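Local coordinates for protein TlmII (Streptoalloteichus hindustanus, PDB 4HVM) that takes part in tallysomycin biosynthesis, probably as a condensation-domain protein of the nonribosomal peptide machinery that may bind phosphopantetheine-borne substrates, at residues A37-L42 and R148-V153; L66-V71 and Q142-A147; R197-L202 and V343-V348; D282-L287 and G294-R299. All coordinates share one frame; numbering follows the deposited sequence.

How the interactions relate
Followed from the N terminus, the chain opens interaction 1 at strand 36-44 and then interaction 2 at residues 66-71. Interaction 2 closes first, at the loop 142-147, and interaction 1 closes directly after it on helix 147-161, so the first pair is concentric. Residues 197-202 open interaction 3, which ends at 343-348 and encloses interaction 4, a short excursion from 282-287 to 294-299. The two pairs follow each other in series without crossing. Interactions 1, 2 and 4 touch: D146 and S149 meet R284, G294 and T297, joining the loop and helix start to a second sheet. Interaction 3 stands apart, its centre about 25 Å from that of interaction 4.

Interaction 1. Residues A37-L42 and R148-V153. With SO4 (sulfate ion), chain F.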
loop_
_atom_site.group_PDB
_atom_site.type_symbol
_atom_site.label_atom_id
_atom_site.label_comp_id
_atom_site.label_asym_id
_atom_site.label_seq_id
_atom_site.Cartn_x
_atom_site.Cartn_y
_atom_site.Cartn_z
ATOM N N ALA A 37 2.868 3.426 8.090
ATOM C CA ALA A 37 1.445 3.290 7.830
ATOM C C ALA A 37 0.789 2.673 9.053
ATOM O O ALA A 37 1.442 1.966 9.822
ATOM C CB ALA A 37 1.209 2.417 6.611
ATOM N N ALA A 38 -0.502 2.929 9.232
ATOM C CA ALA A 38 -1.220 2.392 10.382
ATOM C C ALA A 38 -2.504 1.671 9.985
ATOM O O ALA A 38 -3.310 2.194 9.220
ATOM C CB ALA A 38 -1.524 3.501 11.376
ATOM N N ARG A 39 -2.682 0.463 10.510
ATOM C CA ARG A 39 -3.921 -0.285 10.345
ATOM C C ARG A 39 -4.315 -0.846 11.704
ATOM O O ARG A 39 -3.492 -0.884 12.620
ATOM C CB ARG A 39 -3.739 -1.421 9.337
ATOM C CG ARG A 39 -3.324 -0.957 7.945
ATOM C CD ARG A 39 -4.389 -0.086 7.308
ATOM N NE ARG A 39 -3.802 0.994 6.519
ATOM C CZ ARG A 39 -3.500 0.898 5.229
ATOM N NH1 ARG A 39 -3.730 -0.234 4.578
ATOM N NH2 ARG A 39 -2.968 1.931 4.589
ATOM N N GLY A 40 -5.565 -1.277 11.844
ATOM C CA GLY A 40 -6.030 -1.803 13.114
ATOM C C GLY A 40 -7.227 -2.729 13.022
ATOM O O GLY A 40 -8.030 -2.632 12.096
ATOM N N LEU A 41 -7.337 -3.634 13.989
ATOM C CA LEU A 41 -8.492 -4.516 14.105
ATOM C C LEU A 41 -9.275 -4.168 15.365
ATOM O O LEU A 41 -8.698 -4.020 16.442
ATOM C CB LEU A 41 -8.058 -5.984 14.152
ATOM C CG LEU A 41 -7.450 -6.576 12.879
ATOM C CD1 LEU A 41 -7.071 -8.029 13.097
ATOM C CD2 LEU A 41 -8.403 -6.441 11.698
ATOM N N LEU A 42 -10.589 -4.032 15.227
ATOM C CA LEU A 42 -11.441 -3.715 16.366
ATOM C C LEU A 42 -12.032 -4.979 16.981
ATOM O O LEU A 42 -12.735 -5.733 16.312
ATOM C CB LEU A 42 -12.562 -2.764 15.946
ATOM C CG LEU A 42 -13.678 -2.523 16.962
ATOM C CD1 LEU A 42 -13.125 -1.944 18.252
ATOM C CD2 LEU A 42 -14.732 -1.605 16.373
ATOM N N ARG A 148 -0.438 -6.146 3.052
ATOM C CA ARG A 148 -0.970 -7.433 3.477
ATOM C C ARG A 148 -0.376 -7.891 4.805
ATOM O O ARG A 148 -1.081 -8.446 5.649
ATOM C CB ARG A 148 -0.731 -8.491 2.397
ATOM C CG ARG A 148 -1.279 -9.872 2.733
ATOM C CD ARG A 148 -1.109 -10.830 1.566
ATOM N NE ARG A 148 -1.632 -12.162 1.856
ATOM C CZ ARG A 148 -1.668 -13.159 0.977
ATOM N NH1 ARG A 148 -1.212 -12.976 -0.255
ATOM N NH2 ARG A 148 -2.162 -14.338 1.328
ATOM N N SER A 149 0.921 -7.655 4.989
ATOM C CA SER A 149 1.627 -8.120 6.182
ATOM C C SER A 149 1.122 -7.471 7.468
ATOM O O SER A 149 1.192 -8.074 8.540
ATOM C CB SER A 149 3.136 -7.895 6.040
ATOM O OG SER A 149 3.670 -8.687 4.987
ATOM N N ARG A 150 0.614 -6.246 7.361
ATOM C CA ARG A 150 0.094 -5.539 8.526
ATOM C C ARG A 150 -1.085 -6.287 9.137
ATOM O O ARG A 150 -1.175 -6.432 10.353
ATOM C CB ARG A 150 -0.318 -4.110 8.168
ATOM C CG ARG A 150 0.805 -3.252 7.612
ATOM C CD ARG A 150 0.373 -1.797 7.498
ATOM N NE ARG A 150 1.069 -1.103 6.419
ATOM C CZ ARG A 150 0.530 -0.829 5.235
ATOM N NH1 ARG A 150 -0.724 -1.173 4.976
ATOM N NH2 ARG A 150 1.245 -0.199 4.313
ATOM N N TYR A 151 -1.983 -6.771 8.287
ATOM C CA TYR A 151 -3.139 -7.519 8.761
ATOM C C TYR A 151 -2.781 -8.958 9.128
ATOM O O TYR A 151 -3.459 -9.587 9.942
ATOM C CB TYR A 151 -4.257 -7.486 7.723
ATOM C CG TYR A 151 -4.984 -6.165 7.669
ATOM C CD1 TYR A 151 -5.731 -5.727 8.750
ATOM C CD2 TYR A 151 -4.934 -5.362 6.539
ATOM C CE1 TYR A 151 -6.402 -4.524 8.713
ATOM C CE2 TYR A 151 -5.606 -4.154 6.491
ATOM C CZ TYR A 151 -6.339 -3.741 7.582
ATOM O OH TYR A 151 -7.010 -2.542 7.544
HETATM N N MSE A 152 -1.718 -9.478 8.521
HETATM C CA MSE A 152 -1.204 -10.793 8.888
HETATM C C MSE A 152 -0.736 -10.755 10.336
HETATM O O MSE A 152 -1.081 -11.624 11.141
HETATM C CB MSE A 152 -0.045 -11.208 7.976
HETATM C CG MSE A 152 -0.435 -11.421 6.523
HETATM SE SE MSE A 152 1.006 -12.195 5.458
HETATM C CE MSE A 152 0.980 -13.977 6.236
ATOM N N VAL A 153 0.040 -9.725 10.662
ATOM C CA VAL A 153 0.561 -9.549 12.011
ATOM C C VAL A 153 -0.567 -9.331 13.011
ATOM O O VAL A 153 -0.588 -9.951 14.074
ATOM C CB VAL A 153 1.553 -8.367 12.089
ATOM C CG1 VAL A 153 1.937 -8.080 13.534
ATOM C CG2 VAL A 153 2.788 -8.660 11.262
HETATM S S SO4 F . -0.961 4.291 3.614
HETATM O O1 SO4 F . -1.931 5.280 3.147
HETATM O O2 SO4 F . 0.400 4.762 3.371
HETATM O O3 SO4 F . -1.148 4.082 5.047
HETATM O O4 SO4 F . -1.164 3.035 2.895
HETATM O O HOH W 1 -7.555 -0.715 9.764
#
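Two arginines meet without pairing where strand 37-42 runs beneath helix 148-153. NH1 of R150 lies over one face of the R39 guanidinium, 3.2 Å from NH1 of R39, and since both atoms are donors this is a close approach of like charges, the two planes turned 61° apart. A sulfate ion, probably from the crystallisation liquor, is likely to ease the repulsion: R39 NH2 gives it two weak hydrogen bonds, at 2.7 Å to O4 and 2.9 Å to O3. From the strand, A37 sets its CB over a face of the R150 guanidinium, 3.5 Å from NH2 of R150. Y151 crosses the R39 chain at about a right angle, its OH 3.6 Å from R39 CD, while L41 CD2 packs 4.0 Å from Y151 CD1. The pairing is helix-on-sheet packing within the condensation-domain fold, the two axes 8.7 Å apart and inclined by 36°. What sets R39 is a chain bent at chi2 (-63°) and chi3, with NE making a weak bond back to A38 O; the R150 chain is instead extended from CG to NE. A water takes the G40 N-H and donates to Y151 OH, which is also hydrogen-bonded to E391. Further out, strand 36-44 is bonded through its backbone to V138 and A140 on one neighbouring strand and to E387 on another.

Interaction 2. Residues L66-V71 and Q142-A147; sequences LRVNFV and QMLLDA
M143, a selenomethionine in this crystal, shows how a single chain can be laid over an aromatic ring. Its CB points toward strand 68-71 and already lies 3.9 Å from CZ of F70. CG stands beside the backbone N, anti to the carbonyl carbon, and the chain runs straight through chi2 to SE, which sits 4.9 Å from the centroid of the F70 ring in a Met-aromatic contact. A bend at chi3 (51°) then swings CE over the ring face, 3.7 Å from the F70 centroid and 20° off its normal, a CH-pi contact. L144 reaches F70 tip to tip, CD2 3.6 Å from CZ of F70, while its other methyl, CD1, packs 3.7 Å from V68 O. Farther along, L145 crosses L66 at about a right angle, the CD2 atoms of L66 and L145 3.7 Å apart. An alanine in place of F70 would remove the ring that M143 covers and L144 abuts, and would probably loosen the packing of the loop on the strand. H141 to A147 occupy the place of the HHxxxDG motif of condensation domains, with Q142 where the second histidine normally stands and A147 where the glycine does; M143, L144 and L145 are the three variable residues. D146 caps helix 147-161, its OD1 also bonded to S149 OG. The three variable side chains thus meet a buried and largely apolar surface, so the loop is held here by shape and dispersion, with polar bonding left to its other atoms, such as M143 O, which accepts from Q20 NE2.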
loop_
_atom_site.group_PDB
_atom_site.type_symbol
_atom_site.label_atom_id
_atom_site.label_comp_id
_atom_site.label_asym_id
_atom_site.label_seq_id
_atom_site.Cartn_x
_atom_site.Cartn_y
_atom_site.Cartn_z
ATOM N N LEU A 66 10.014 -8.271 12.773
ATOM C CA LEU A 66 9.387 -7.135 13.430
ATOM C C LEU A 66 10.376 -6.401 14.331
ATOM O O LEU A 66 10.208 -5.215 14.613
ATOM C CB LEU A 66 8.179 -7.595 14.240
ATOM C CG LEU A 66 7.111 -8.369 13.473
ATOM C CD1 LEU A 66 5.980 -8.780 14.401
ATOM C CD2 LEU A 66 6.578 -7.548 12.312
ATOM N N ARG A 67 11.404 -7.114 14.779
ATOM C CA ARG A 67 12.411 -6.544 15.665
ATOM C C ARG A 67 13.670 -6.159 14.896
ATOM O O ARG A 67 14.776 -6.225 15.432
ATOM C CB ARG A 67 12.758 -7.543 16.771
ATOM C CG ARG A 67 11.617 -7.816 17.737
ATOM C CD ARG A 67 11.977 -8.885 18.759
ATOM N NE ARG A 67 11.855 -10.235 18.217
ATOM C CZ ARG A 67 12.878 -11.061 18.018
ATOM N NH1 ARG A 67 14.112 -10.683 18.321
ATOM N NH2 ARG A 67 12.666 -12.272 17.522
ATOM N N VAL A 68 13.501 -5.752 13.643
ATOM C CA VAL A 68 14.644 -5.468 12.784
ATOM C C VAL A 68 14.917 -3.976 12.606
ATOM O O VAL A 68 14.007 -3.189 12.344
ATOM C CB VAL A 68 14.477 -6.146 11.401
ATOM C CG1 VAL A 68 15.304 -5.439 10.338
ATOM C CG2 VAL A 68 14.848 -7.620 11.496
ATOM N N ASN A 69 16.178 -3.596 12.779
ATOM C CA ASN A 69 16.635 -2.253 12.455
ATOM C C ASN A 69 17.571 -2.308 11.256
ATOM O O ASN A 69 18.071 -3.376 10.906
ATOM C CB ASN A 69 17.335 -1.616 13.653
ATOM C CG ASN A 69 16.380 -1.307 14.788
ATOM O OD1 ASN A 69 16.199 -2.111 15.703
ATOM N ND2 ASN A 69 15.756 -0.136 14.730
ATOM N N PHE A 70 17.805 -1.164 10.623
ATOM C CA PHE A 70 18.621 -1.123 9.415
ATOM C C PHE A 70 19.957 -0.431 9.637
ATOM O O PHE A 70 20.056 0.524 10.408
ATOM C CB PHE A 70 17.855 -0.451 8.275
ATOM C CG PHE A 70 16.649 -1.221 7.830
ATOM C CD1 PHE A 70 16.774 -2.266 6.930
ATOM C CD2 PHE A 70 15.392 -0.911 8.319
ATOM C CE1 PHE A 70 15.667 -2.984 6.524
ATOM C CE2 PHE A 70 14.282 -1.623 7.914
ATOM C CZ PHE A 70 14.419 -2.660 7.014
ATOM N N VAL A 71 20.984 -0.925 8.957
ATOM C CA VAL A 71 22.313 -0.345 9.054
ATOM C C VAL A 71 22.809 0.063 7.675
ATOM O O VAL A 71 23.139 -0.787 6.845
ATOM C CB VAL A 71 23.317 -1.334 9.674
ATOM C CG1 VAL A 71 24.705 -0.719 9.705
ATOM C CG2 VAL A 71 22.873 -1.740 11.073
ATOM N N GLN A 142 7.415 0.639 6.183
ATOM C CA GLN A 142 7.016 -0.091 4.981
ATOM C C GLN A 142 8.090 -1.051 4.467
ATOM O O GLN A 142 7.814 -1.899 3.620
ATOM C CB GLN A 142 6.613 0.877 3.865
ATOM C CG GLN A 142 7.765 1.706 3.325
ATOM C CD GLN A 142 7.454 2.327 1.978
ATOM O OE1 GLN A 142 6.839 3.391 1.899
ATOM N NE2 GLN A 142 7.879 1.663 0.909
HETATM N N MSE A 143 9.310 -0.910 4.975
HETATM C CA MSE A 143 10.405 -1.795 4.588
HETATM C C MSE A 143 10.415 -3.068 5.429
HETATM O O MSE A 143 11.284 -3.927 5.268
HETATM C CB MSE A 143 11.748 -1.075 4.705
HETATM C CG MSE A 143 11.995 -0.048 3.618
HETATM SE SE MSE A 143 13.710 0.849 3.810
HETATM C CE MSE A 143 14.845 -0.722 3.987
ATOM N N LEU A 144 9.450 -3.174 6.335
ATOM C CA LEU A 144 9.285 -4.369 7.149
ATOM C C LEU A 144 7.959 -5.043 6.835
ATOM O O LEU A 144 7.901 -6.254 6.647
ATOM C CB LEU A 144 9.349 -4.026 8.639
ATOM C CG LEU A 144 10.706 -3.589 9.196
ATOM C CD1 LEU A 144 10.672 -3.563 10.712
ATOM C CD2 LEU A 144 11.812 -4.505 8.699
ATOM N N LEU A 145 6.895 -4.249 6.776
ATOM C CA LEU A 145 5.561 -4.771 6.513
ATOM C C LEU A 145 4.879 -4.019 5.375
ATOM O O LEU A 145 4.775 -2.794 5.410
ATOM C CB LEU A 145 4.702 -4.669 7.774
ATOM C CG LEU A 145 5.273 -5.286 9.051
ATOM C CD1 LEU A 145 4.311 -5.099 10.213
ATOM C CD2 LEU A 145 5.583 -6.756 8.843
ATOM N N ASP A 146 4.418 -4.754 4.367
ATOM C CA ASP A 146 3.606 -4.163 3.312
ATOM C C ASP A 146 2.131 -4.182 3.718
ATOM O O ASP A 146 1.804 -4.517 4.858
ATOM C CB ASP A 146 3.827 -4.870 1.969
ATOM C CG ASP A 146 3.642 -6.378 2.051
ATOM O OD1 ASP A 146 3.072 -6.875 3.044
ATOM O OD2 ASP A 146 4.067 -7.071 1.100
ATOM N N ALA A 147 1.252 -3.827 2.787
ATOM C CA ALA A 147 -0.180 -3.733 3.067
ATOM C C ALA A 147 -0.773 -5.011 3.658
ATOM O O ALA A 147 -1.513 -4.966 4.642
ATOM C CB ALA A 147 -0.936 -3.330 1.802
#

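Interaction 3. Residues R197-L202 and V343-V348; sequences RRLPAL and VDLGVV. With SO4 (sulfate ion), chain E.
Both guanidinium groups of residues 197-198 turn to one sulfate ion, probably from the crystallisation liquor, but they meet it differently. R197 has sulfate O1 over a face, without a hydrogen bond. R198 has the ion at its edge and grips it with two good bonds, NH2 to O3 at 2.6 Å and NH1 to O4 at 2.8 Å, plus a weaker one from NH1 to O3. Its chain is extended from CG to NE, and W194 supplies a cation-pi contact and a carbonyl acceptor for NH2. The contact with 343-348 is apolar and made by the residues that follow. Both methyls of V347 straddle the carbonyl oxygen of L199, CG1 and CG2 each 3.7 Å from L199 O. L345 brings CD1 to 4.1 Å from L199 CB, and the same methyl nears the P200 ring. Between these two residues G346, with positive phi, closes helix 335-344 in a Schellman motif, turning the chain so that L345 and V347 both point toward L199. The patch therefore joins the C-terminal ends of helices 185-198 and 335-344 near the protein surface, with L199 reaching on to L341 and A342 of the second helix and to W357 in the loop beyond.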
loop_
_atom_site.group_PDB
_atom_site.type_symbol
_atom_site.label_atom_id
_atom_site.label_comp_id
_atom_site.label_asym_id
_atom_site.label_seq_id
_atom_site.Cartn_x
_atom_site.Cartn_y
_atom_site.Cartn_z
ATOM N N ARG A 197 13.579 0.861 -24.180
ATOM C CA ARG A 197 13.002 1.203 -25.474
ATOM C C ARG A 197 11.711 2.010 -25.332
ATOM O O ARG A 197 11.361 2.794 -26.215
ATOM C CB ARG A 197 12.755 -0.071 -26.289
ATOM C CG ARG A 197 12.059 0.155 -27.624
ATOM C CD ARG A 197 11.732 -1.159 -28.327
ATOM N NE ARG A 197 12.798 -1.602 -29.221
ATOM C CZ ARG A 197 13.779 -2.429 -28.872
ATOM N NH1 ARG A 197 13.838 -2.909 -27.636
ATOM N NH2 ARG A 197 14.703 -2.775 -29.759
ATOM N N ARG A 198 11.016 1.832 -24.213
ATOM C CA ARG A 198 9.690 2.425 -24.040
ATOM C C ARG A 198 9.651 3.703 -23.200
ATOM O O ARG A 198 8.815 4.575 -23.437
ATOM C CB ARG A 198 8.716 1.384 -23.488
ATOM C CG ARG A 198 8.250 0.405 -24.549
ATOM C CD ARG A 198 7.602 -0.825 -23.952
ATOM N NE ARG A 198 7.237 -1.791 -24.985
ATOM C CZ ARG A 198 8.097 -2.613 -25.578
ATOM N NH1 ARG A 198 7.669 -3.459 -26.506
ATOM N NH2 ARG A 198 9.382 -2.592 -25.247
ATOM N N LEU A 199 10.548 3.808 -22.225
ATOM C CA LEU A 199 10.620 4.991 -21.364
ATOM C C LEU A 199 10.728 6.347 -22.087
ATOM O O LEU A 199 10.061 7.304 -21.690
ATOM C CB LEU A 199 11.733 4.845 -20.318
ATOM C CG LEU A 199 11.432 3.934 -19.126
ATOM C CD1 LEU A 199 12.624 3.854 -18.184
ATOM C CD2 LEU A 199 10.190 4.410 -18.384
ATOM N N PRO A 200 11.570 6.446 -23.137
ATOM C CA PRO A 200 11.637 7.744 -23.821
ATOM C C PRO A 200 10.346 8.117 -24.547
ATOM O O PRO A 200 10.103 9.300 -24.782
ATOM C CB PRO A 200 12.762 7.542 -24.842
ATOM C CG PRO A 200 13.589 6.443 -24.287
ATOM C CD PRO A 200 12.609 5.525 -23.632
ATOM N N ALA A 201 9.534 7.125 -24.897
ATOM C CA ALA A 201 8.327 7.370 -25.678
ATOM C C ALA A 201 7.129 7.759 -24.814
ATOM O O ALA A 201 6.071 8.109 -25.333
ATOM C CB ALA A 201 7.995 6.155 -26.527
ATOM N N LEU A 202 7.296 7.694 -23.498
ATOM C CA LEU A 202 6.228 8.069 -22.577
ATOM C C LEU A 202 5.826 9.527 -22.772
ATOM O O LEU A 202 6.676 10.417 -22.742
ATOM C CB LEU A 202 6.657 7.835 -21.127
ATOM C CG LEU A 202 6.153 6.572 -20.430
ATOM C CD1 LEU A 202 6.535 5.326 -21.201
ATOM C CD2 LEU A 202 6.684 6.493 -19.009
ATOM N N VAL A 343 15.770 7.941 -14.999
ATOM C CA VAL A 343 16.628 9.059 -14.635
ATOM C C VAL A 343 17.847 9.133 -15.546
ATOM O O VAL A 343 18.204 10.209 -16.028
ATOM C CB VAL A 343 17.084 8.965 -13.164
ATOM C CG1 VAL A 343 18.260 9.891 -12.907
ATOM C CG2 VAL A 343 15.926 9.290 -12.234
ATOM N N ASP A 344 18.476 7.985 -15.784
ATOM C CA ASP A 344 19.658 7.917 -16.640
ATOM C C ASP A 344 19.340 8.310 -18.080
ATOM O O ASP A 344 20.146 8.951 -18.752
ATOM C CB ASP A 344 20.269 6.512 -16.615
ATOM C CG ASP A 344 20.775 6.117 -15.241
ATOM O OD1 ASP A 344 20.982 7.015 -14.395
ATOM O OD2 ASP A 344 20.972 4.906 -15.010
ATOM N N LEU A 345 18.157 7.924 -18.547
ATOM C CA LEU A 345 17.726 8.250 -19.899
ATOM C C LEU A 345 17.211 9.688 -19.996
ATOM O O LEU A 345 16.787 10.134 -21.064
ATOM C CB LEU A 345 16.651 7.266 -20.363
ATOM C CG LEU A 345 17.028 5.782 -20.341
ATOM C CD1 LEU A 345 15.838 4.924 -20.728
ATOM C CD2 LEU A 345 18.204 5.500 -21.261
ATOM N N GLY A 346 17.245 10.403 -18.874
ATOM C CA GLY A 346 16.860 11.803 -18.837
ATOM C C GLY A 346 15.375 12.034 -19.029
ATOM O O GLY A 346 14.951 13.124 -19.413
ATOM N N VAL A 347 14.583 11.003 -18.764
ATOM C CA VAL A 347 13.137 11.095 -18.906
ATOM C C VAL A 347 12.530 11.872 -17.739
ATOM O O VAL A 347 11.635 12.695 -17.928
ATOM C CB VAL A 347 12.493 9.701 -19.011
ATOM C CG1 VAL A 347 10.980 9.811 -19.074
ATOM C CG2 VAL A 347 13.027 8.966 -20.231
ATOM N N VAL A 348 13.028 11.614 -16.534
ATOM C CA VAL A 348 12.557 12.315 -15.344
ATOM C C VAL A 348 13.719 12.836 -14.506
ATOM O O VAL A 348 14.838 12.329 -14.595
ATOM C CB VAL A 348 11.676 11.413 -14.460
ATOM C CG1 VAL A 348 10.381 11.069 -15.174
ATOM C CG2 VAL A 348 12.434 10.152 -14.064
HETATM S S SO4 E . 10.337 -5.358 -27.757
HETATM O O1 SO4 E . 10.744 -4.783 -29.036
HETATM O O2 SO4 E . 11.065 -6.599 -27.493
HETATM O O3 SO4 E . 10.645 -4.398 -26.701
HETATM O O4 SO4 E . 8.903 -5.636 -27.800
#

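Interaction 4. Residues D282-L287 and G294-R299; sequences DLRDHL and GPLTDR
D282 and T297 form an antiparallel non-hydrogen-bonded pair, CA to CA 4.5 Å, at the end of strand 274-282, and one residue on L283 N gives L296 O a straight hydrogen bond of 2.9 Å (162°), nearly along the C=O axis. The N-cap D282 has CG anti to its backbone N, and its OD1 takes two donors from above the carboxylate plane: R284 N at 3.1 Å, the capping bond, and R284 NH1 at 2.9 Å, a salt bridge. R284 runs extended from CG to NE across the L296 side chain, whose CB lies over one guanidinium face, 3.8 Å from R284 NH1. At the edge, NH2 makes a weak bond of 2.6 Å to G294 O, while NE donates to V292 O. NH1 also forms a salt bridge with D146, whose OD2 accepts from T297 OG1 and L296 N as well. A leucine in place of R284 would lose the guanidinium donors and would probably leave the buried D146 carboxylate, and that of the partly exposed D282, poorly compensated. Such an arginine between two aspartates is likely to keep both ionised, consistent with the structural role of the motif aspartate in condensation domains.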
loop_
_atom_site.group_PDB
_atom_site.type_symbol
_atom_site.label_atom_id
_atom_site.label_comp_id
_atom_site.label_asym_id
_atom_site.label_seq_id
_atom_site.Cartn_x
_atom_site.Cartn_y
_atom_site.Cartn_z
ATOM N N ASP A 282 1.157 -7.569 -5.399
ATOM C CA ASP A 282 1.640 -8.451 -4.346
ATOM C C ASP A 282 2.348 -9.632 -4.993
ATOM O O ASP A 282 1.729 -10.415 -5.715
ATOM C CB ASP A 282 0.482 -8.943 -3.473
ATOM C CG ASP A 282 0.953 -9.579 -2.178
ATOM O OD1 ASP A 282 2.144 -9.947 -2.092
ATOM O OD2 ASP A 282 0.134 -9.709 -1.244
ATOM N N LEU A 283 3.645 -9.758 -4.732
ATOM C CA LEU A 283 4.448 -10.808 -5.351
ATOM C C LEU A 283 4.160 -12.199 -4.781
ATOM O O LEU A 283 4.601 -13.204 -5.337
ATOM C CB LEU A 283 5.941 -10.483 -5.245
ATOM C CG LEU A 283 6.383 -9.177 -5.910
ATOM C CD1 LEU A 283 7.883 -8.969 -5.768
ATOM C CD2 LEU A 283 5.969 -9.151 -7.375
ATOM N N ARG A 284 3.428 -12.247 -3.672
ATOM C CA ARG A 284 3.031 -13.514 -3.068
ATOM C C ARG A 284 2.086 -14.274 -3.992
ATOM O O ARG A 284 2.259 -15.469 -4.227
ATOM C CB ARG A 284 2.343 -13.277 -1.721
ATOM C CG ARG A 284 3.223 -12.661 -0.643
ATOM C CD ARG A 284 2.405 -12.337 0.598
ATOM N NE ARG A 284 3.207 -11.686 1.629
ATOM C CZ ARG A 284 3.474 -10.386 1.654
ATOM N NH1 ARG A 284 3.005 -9.592 0.701
ATOM N NH2 ARG A 284 4.213 -9.879 2.631
ATOM N N ASP A 285 1.084 -13.573 -4.511
ATOM C CA ASP A 285 0.085 -14.186 -5.375
ATOM C C ASP A 285 0.640 -14.413 -6.775
ATOM O O ASP A 285 0.399 -15.452 -7.391
ATOM C CB ASP A 285 -1.163 -13.304 -5.452
ATOM C CG ASP A 285 -1.801 -13.076 -4.096
ATOM O OD1 ASP A 285 -1.763 -14.007 -3.261
ATOM O OD2 ASP A 285 -2.340 -11.971 -3.863
ATOM N N HIS A 286 1.386 -13.430 -7.270
ATOM C CA HIS A 286 1.896 -13.453 -8.637
ATOM C C HIS A 286 3.036 -14.451 -8.847
ATOM O O HIS A 286 3.138 -15.078 -9.905
ATOM C CB HIS A 286 2.345 -12.051 -9.050
ATOM C CG HIS A 286 2.915 -11.984 -10.431
ATOM N ND1 HIS A 286 4.207 -11.578 -10.686
ATOM C CD2 HIS A 286 2.370 -12.280 -11.635
ATOM C CE1 HIS A 286 4.433 -11.622 -11.987
ATOM N NE2 HIS A 286 3.335 -12.047 -12.584
ATOM N N LEU A 287 3.894 -14.592 -7.842
ATOM C CA LEU A 287 5.063 -15.462 -7.957
ATOM C C LEU A 287 4.981 -16.703 -7.075
ATOM O O LEU A 287 5.949 -17.458 -6.958
ATOM C CB LEU A 287 6.344 -14.682 -7.656
ATOM C CG LEU A 287 6.740 -13.617 -8.683
ATOM C CD1 LEU A 287 8.096 -13.005 -8.346
ATOM C CD2 LEU A 287 6.744 -14.191 -10.092
ATOM N N GLY A 294 6.362 -9.775 5.409
ATOM C CA GLY A 294 7.465 -8.932 4.986
ATOM C C GLY A 294 7.167 -8.099 3.755
ATOM O O GLY A 294 6.059 -8.142 3.218
ATOM N N PRO A 295 8.165 -7.330 3.296
ATOM C CA PRO A 295 8.025 -6.487 2.105
ATOM C C PRO A 295 8.089 -7.290 0.809
ATOM O O PRO A 295 9.177 -7.624 0.339
ATOM C CB PRO A 295 9.229 -5.548 2.202
ATOM C CG PRO A 295 10.251 -6.328 2.955
ATOM C CD PRO A 295 9.489 -7.186 3.928
ATOM N N LEU A 296 6.926 -7.583 0.234
ATOM C CA LEU A 296 6.848 -8.321 -1.020
ATOM C C LEU A 296 5.860 -7.669 -1.991
ATOM O O LEU A 296 5.336 -8.320 -2.895
ATOM C CB LEU A 296 6.470 -9.780 -0.756
ATOM C CG LEU A 296 7.561 -10.629 -0.097
ATOM C CD1 LEU A 296 7.063 -12.038 0.147
ATOM C CD2 LEU A 296 8.824 -10.649 -0.948
ATOM N N THR A 297 5.612 -6.379 -1.795
ATOM C CA THR A 297 4.716 -5.632 -2.665
ATOM C C THR A 297 5.510 -4.585 -3.433
ATOM O O THR A 297 6.305 -3.846 -2.851
ATOM C CB THR A 297 3.595 -4.938 -1.869
ATOM O OG1 THR A 297 2.860 -5.915 -1.121
ATOM C CG2 THR A 297 2.650 -4.207 -2.811
ATOM N N ASP A 298 5.297 -4.532 -4.743
ATOM C CA ASP A 298 6.010 -3.593 -5.595
ATOM C C ASP A 298 5.048 -2.872 -6.532
ATOM O O ASP A 298 3.929 -3.329 -6.756
ATOM C CB ASP A 298 7.079 -4.326 -6.403
ATOM C CG ASP A 298 8.093 -3.386 -7.020
ATOM O OD1 ASP A 298 8.301 -2.275 -6.482
ATOM O OD2 ASP A 298 8.692 -3.769 -8.044
ATOM N N ARG A 299 5.491 -1.742 -7.073
ATOM C CA ARG A 299 4.672 -0.951 -7.984
ATOM C C ARG A 299 5.026 -1.219 -9.447
ATOM O O ARG A 299 6.201 -1.324 -9.802
ATOM C CB ARG A 299 4.825 0.538 -7.673
ATOM C CG ARG A 299 4.146 0.974 -6.387
ATOM C CD ARG A 299 4.479 2.421 -6.054
ATOM N NE ARG A 299 5.855 2.573 -5.590
ATOM C CZ ARG A 299 6.415 3.736 -5.272
ATOM N NH1 ARG A 299 5.720 4.862 -5.374
ATOM N NH2 ARG A 299 7.674 3.774 -4.855
#